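Local coordinates for protein teicoplanin pseudoaglycone deacetylases Orf2 (Actinoplanes teichomyceticus, PDB 3DFF) that probably acts as a zinc-dependent deacetylase that removes the acetyl group from the teicoplanin pseudoaglycone during antibiotic biosynthesis, at residues A[77-82]-A[90-95]. Residues are numbered along the deposited sequence; the frame is centred on the assembly and turned at random.
Sequences KEDIAA and HRHGRF
Ile80 and His90 mark the nearest backbone approach between helix segment 77-82 and strand 90-92, their CA atoms 6.6 Å apart. The two axes run almost antiparallel, at 164°, and come no closer than 9.4 Å, so side chains bridge the gap. This is a helix lying over the end strand of the parallel part of a mixed sheet, the chain turning back from helix 71-85 into strand 89-92, which pairs with strand 37-42. The Asp79 side chain lies about 8 Å from those of the zinc ligands His16 and Asp19, placing this junction near the metal site.

The polar link is a hydrogen bond from His92 NE2 to Asp79 OD2, 2.8 Å long with an angle of 154° at the hydrogen. The oxygen lies almost in the imidazole plane and is reached on its anti side, while carboxylate and ring are well out of parallel. Asp79 holds CG anti to its backbone N (chi1 -173°), and its side chain passes alongside that of His92, presenting OD2 to the ring edge; its OD1 is hydrogen-bonded to Tyr229 OH.

Beside this bond, Ile80 CG1 sits over one face of the His90 ring, 3.6 Å from the centroid and nearly on the normal, a CH-pi contact. His90, which binds a zinc ion in a crystal structure of this protein, has none bound in this chain. CG1 of Ile80 also touches His92 CE1 obliquely at 3.6 Å.

With both oxygens engaged, the buried Asp79 carboxylate is fixed in rotation, and it would probably favour the His92 tautomer protonated on NE2, consistent with the donor direction of the bond.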
ATOM      1  N   LYS A  77       2.704 -10.938  10.685  1.00 18.69           N
ATOM      2  CA  LYS A  77       2.985 -12.357  10.380  1.00 18.88           C
ATOM      3  C   LYS A  77       2.410 -12.758   9.026  1.00 19.18           C
ATOM      4  O   LYS A  77       3.073 -13.459   8.256  1.00 19.90           O
ATOM      5  CB  LYS A  77       2.478 -13.288  11.481  1.00 19.79           C
ATOM      6  CG  LYS A  77       3.269 -13.134  12.772  1.00 22.05           C
ATOM      7  CD  LYS A  77       2.788 -14.111  13.834  1.00 28.12           C
ATOM      8  CE  LYS A  77       3.696 -14.045  15.052  1.00 30.72           C
ATOM      9  NZ  LYS A  77       3.137 -14.829  16.189  1.00 32.66           N
ATOM     10  N   GLU A  78       1.207 -12.273   8.713  1.00 18.91           N
ATOM     11  CA  GLU A  78       0.616 -12.505   7.386  1.00 18.90           C
ATOM     12  C   GLU A  78       1.485 -11.947   6.274  1.00 18.54           C
ATOM     13  O   GLU A  78       1.686 -12.605   5.242  1.00 18.71           O
ATOM     14  CB  GLU A  78      -0.773 -11.865   7.276  1.00 18.66           C
ATOM     15  CG  GLU A  78      -1.831 -12.530   8.082  1.00 21.07           C
ATOM     16  CD  GLU A  78      -3.158 -11.795   8.046  1.00 20.34           C
ATOM     17  OE1 GLU A  78      -3.253 -10.671   7.490  1.00 19.65           O
ATOM     18  OE2 GLU A  78      -4.106 -12.348   8.623  1.00 22.82           O
ATOM     19  N   ASP A  79       1.992 -10.728   6.475  1.00 18.00           N
ATOM     20  CA  ASP A  79       2.807 -10.049   5.485  1.00 17.79           C
ATOM     21  C   ASP A  79       4.102 -10.822   5.230  1.00 18.65           C
ATOM     22  O   ASP A  79       4.553 -10.954   4.092  1.00 19.38           O
ATOM     23  CB  ASP A  79       3.113  -8.634   5.967  1.00 17.76           C
ATOM     24  CG  ASP A  79       3.811  -7.789   4.927  1.00 19.23           C
ATOM     25  OD1 ASP A  79       3.233  -7.532   3.832  1.00 19.27           O
ATOM     26  OD2 ASP A  79       4.939  -7.339   5.203  1.00 19.40           O
ATOM     27  N   ILE A  80       4.699 -11.345   6.298  1.00 19.06           N
ATOM     28  CA  ILE A  80       5.934 -12.104   6.144  1.00 19.74           C
ATOM     29  C   ILE A  80       5.674 -13.396   5.359  1.00 19.45           C
ATOM     30  O   ILE A  80       6.469 -13.734   4.479  1.00 21.41           O
ATOM     31  CB  ILE A  80       6.562 -12.400   7.512  1.00 18.99           C
ATOM     32  CG1 ILE A  80       7.016 -11.077   8.153  1.00 19.37           C
ATOM     33  CG2 ILE A  80       7.741 -13.386   7.390  1.00 22.12           C
ATOM     34  CD1 ILE A  80       7.365 -11.219   9.648  1.00 20.49           C
ATOM     35  N   ALA A  81       4.569 -14.069   5.651  1.00 19.73           N
ATOM     36  CA  ALA A  81       4.160 -15.270   4.900  1.00 19.77           C
ATOM     37  C   ALA A  81       3.934 -14.916   3.423  1.00 20.69           C
ATOM     38  O   ALA A  81       4.476 -15.576   2.534  1.00 20.37           O
ATOM     39  CB  ALA A  81       2.933 -15.902   5.514  1.00 20.59           C
ATOM     40  N   ALA A  82       3.188 -13.835   3.161  1.00 19.70           N
ATOM     41  CA  ALA A  82       2.891 -13.428   1.783  1.00 19.73           C
ATOM     42  C   ALA A  82       4.154 -13.125   0.995  1.00 19.83           C
ATOM     43  O   ALA A  82       4.339 -13.658  -0.113  1.00 21.10           O
ATOM     44  CB  ALA A  82       1.934 -12.218   1.764  1.00 20.04           C
ATOM     45  N   HIS A  90      11.137  -8.388   3.553  1.00 22.35           N
ATOM     46  CA  HIS A  90      10.176  -7.458   4.171  1.00 22.10           C
ATOM     47  C   HIS A  90      10.897  -6.554   5.149  1.00 21.99           C
ATOM     48  O   HIS A  90      11.946  -6.932   5.690  1.00 21.58           O
ATOM     49  CB  HIS A  90       9.108  -8.240   4.939  1.00 22.52           C
ATOM     50  CG  HIS A  90       9.661  -9.097   6.039  1.00 22.81           C
ATOM     51  ND1 HIS A  90       9.748  -8.675   7.350  1.00 26.60           N
ATOM     52  CD2 HIS A  90      10.183 -10.347   6.013  1.00 24.18           C
ATOM     53  CE1 HIS A  90      10.287  -9.632   8.088  1.00 24.11           C
ATOM     54  NE2 HIS A  90      10.570 -10.655   7.299  1.00 25.98           N
ATOM     55  N   ARG A  91      10.304  -5.390   5.402  1.00 20.09           N
ATOM     56  CA  ARG A  91      10.757  -4.457   6.433  1.00 19.95           C
ATOM     57  C   ARG A  91       9.525  -3.739   6.986  1.00 19.89           C
ATOM     58  O   ARG A  91       8.790  -3.092   6.242  1.00 19.91           O
ATOM     59  CB  ARG A  91      11.761  -3.450   5.866  1.00 19.87           C
ATOM     60  CG  ARG A  91      12.308  -2.454   6.901  1.00 20.28           C
ATOM     61  CD  ARG A  91      13.541  -1.769   6.362  1.00 22.57           C
ATOM     62  NE  ARG A  91      14.088  -0.772   7.280  1.00 22.62           N
ATOM     63  CZ  ARG A  91      15.392  -0.553   7.443  1.00 26.20           C
ATOM     64  NH1 ARG A  91      16.283  -1.278   6.772  1.00 26.74           N
ATOM     65  NH2 ARG A  91      15.806   0.386   8.275  1.00 26.00           N
ATOM     66  N   HIS A  92       9.312  -3.857   8.290  1.00 19.07           N
ATOM     67  CA  HIS A  92       8.102  -3.322   8.904  1.00 18.76           C
ATOM     68  C   HIS A  92       8.356  -2.005   9.634  1.00 18.95           C
ATOM     69  O   HIS A  92       9.086  -1.961  10.638  1.00 20.23           O
ATOM     70  CB  HIS A  92       7.486  -4.367   9.830  1.00 18.76           C
ATOM     71  CG  HIS A  92       6.931  -5.558   9.107  1.00 18.46           C
ATOM     72  ND1 HIS A  92       6.767  -6.788   9.702  1.00 20.85           N
ATOM     73  CD2 HIS A  92       6.512  -5.699   7.827  1.00 20.35           C
ATOM     74  CE1 HIS A  92       6.240  -7.629   8.824  1.00 18.76           C
ATOM     75  NE2 HIS A  92       6.095  -6.996   7.675  1.00 18.93           N
ATOM     76  N   GLY A  93       7.749  -0.936   9.130  1.00 17.68           N
ATOM     77  CA  GLY A  93       7.952   0.420   9.640  1.00 17.58           C
ATOM     78  C   GLY A  93       7.274   0.681  10.978  1.00 16.90           C
ATOM     79  O   GLY A  93       6.571  -0.199  11.509  1.00 17.45           O
ATOM     80  N   ARG A  94       7.485   1.896  11.488  1.00 17.29           N
ATOM     81  CA  ARG A  94       7.118   2.285  12.845  1.00 17.85           C
ATOM     82  C   ARG A  94       5.805   3.063  12.936  1.00 16.75           C
ATOM     83  O   ARG A  94       5.345   3.368  14.034  1.00 16.71           O
ATOM     84  CB  ARG A  94       8.235   3.180  13.430  1.00 16.99           C
ATOM     85  CG  ARG A  94       8.312   4.556  12.818  1.00 18.75           C
ATOM     86  CD  ARG A  94       9.411   5.376  13.499  1.00 18.75           C
ATOM     87  NE  ARG A  94       9.845   6.495  12.683  1.00 20.88           N
ATOM     88  CZ  ARG A  94       9.486   7.762  12.850  1.00 21.31           C
ATOM     89  NH1 ARG A  94       8.642   8.129  13.819  1.00 22.88           N
ATOM     90  NH2 ARG A  94       9.991   8.669  12.027  1.00 25.12           N
ATOM     91  N   PHE A  95       5.192   3.392  11.801  1.00 15.95           N
ATOM     92  CA  PHE A  95       4.063   4.325  11.822  1.00 15.75           C
ATOM     93  C   PHE A  95       2.752   3.639  12.102  1.00 15.96           C
ATOM     94  O   PHE A  95       2.524   2.532  11.628  1.00 16.33           O
ATOM     95  CB  PHE A  95       4.002   5.108  10.508  1.00 15.40           C
ATOM     96  CG  PHE A  95       5.246   5.903  10.272  1.00 15.33           C
ATOM     97  CD1 PHE A  95       5.413   7.143  10.875  1.00 17.54           C
ATOM     98  CD2 PHE A  95       6.297   5.356   9.529  1.00 13.86           C
ATOM     99  CE1 PHE A  95       6.609   7.860  10.711  1.00 17.24           C
ATOM    100  CE2 PHE A  95       7.505   6.060   9.369  1.00 16.86           C
ATOM    101  CZ  PHE A  95       7.642   7.318   9.927  1.00 16.77           C
TER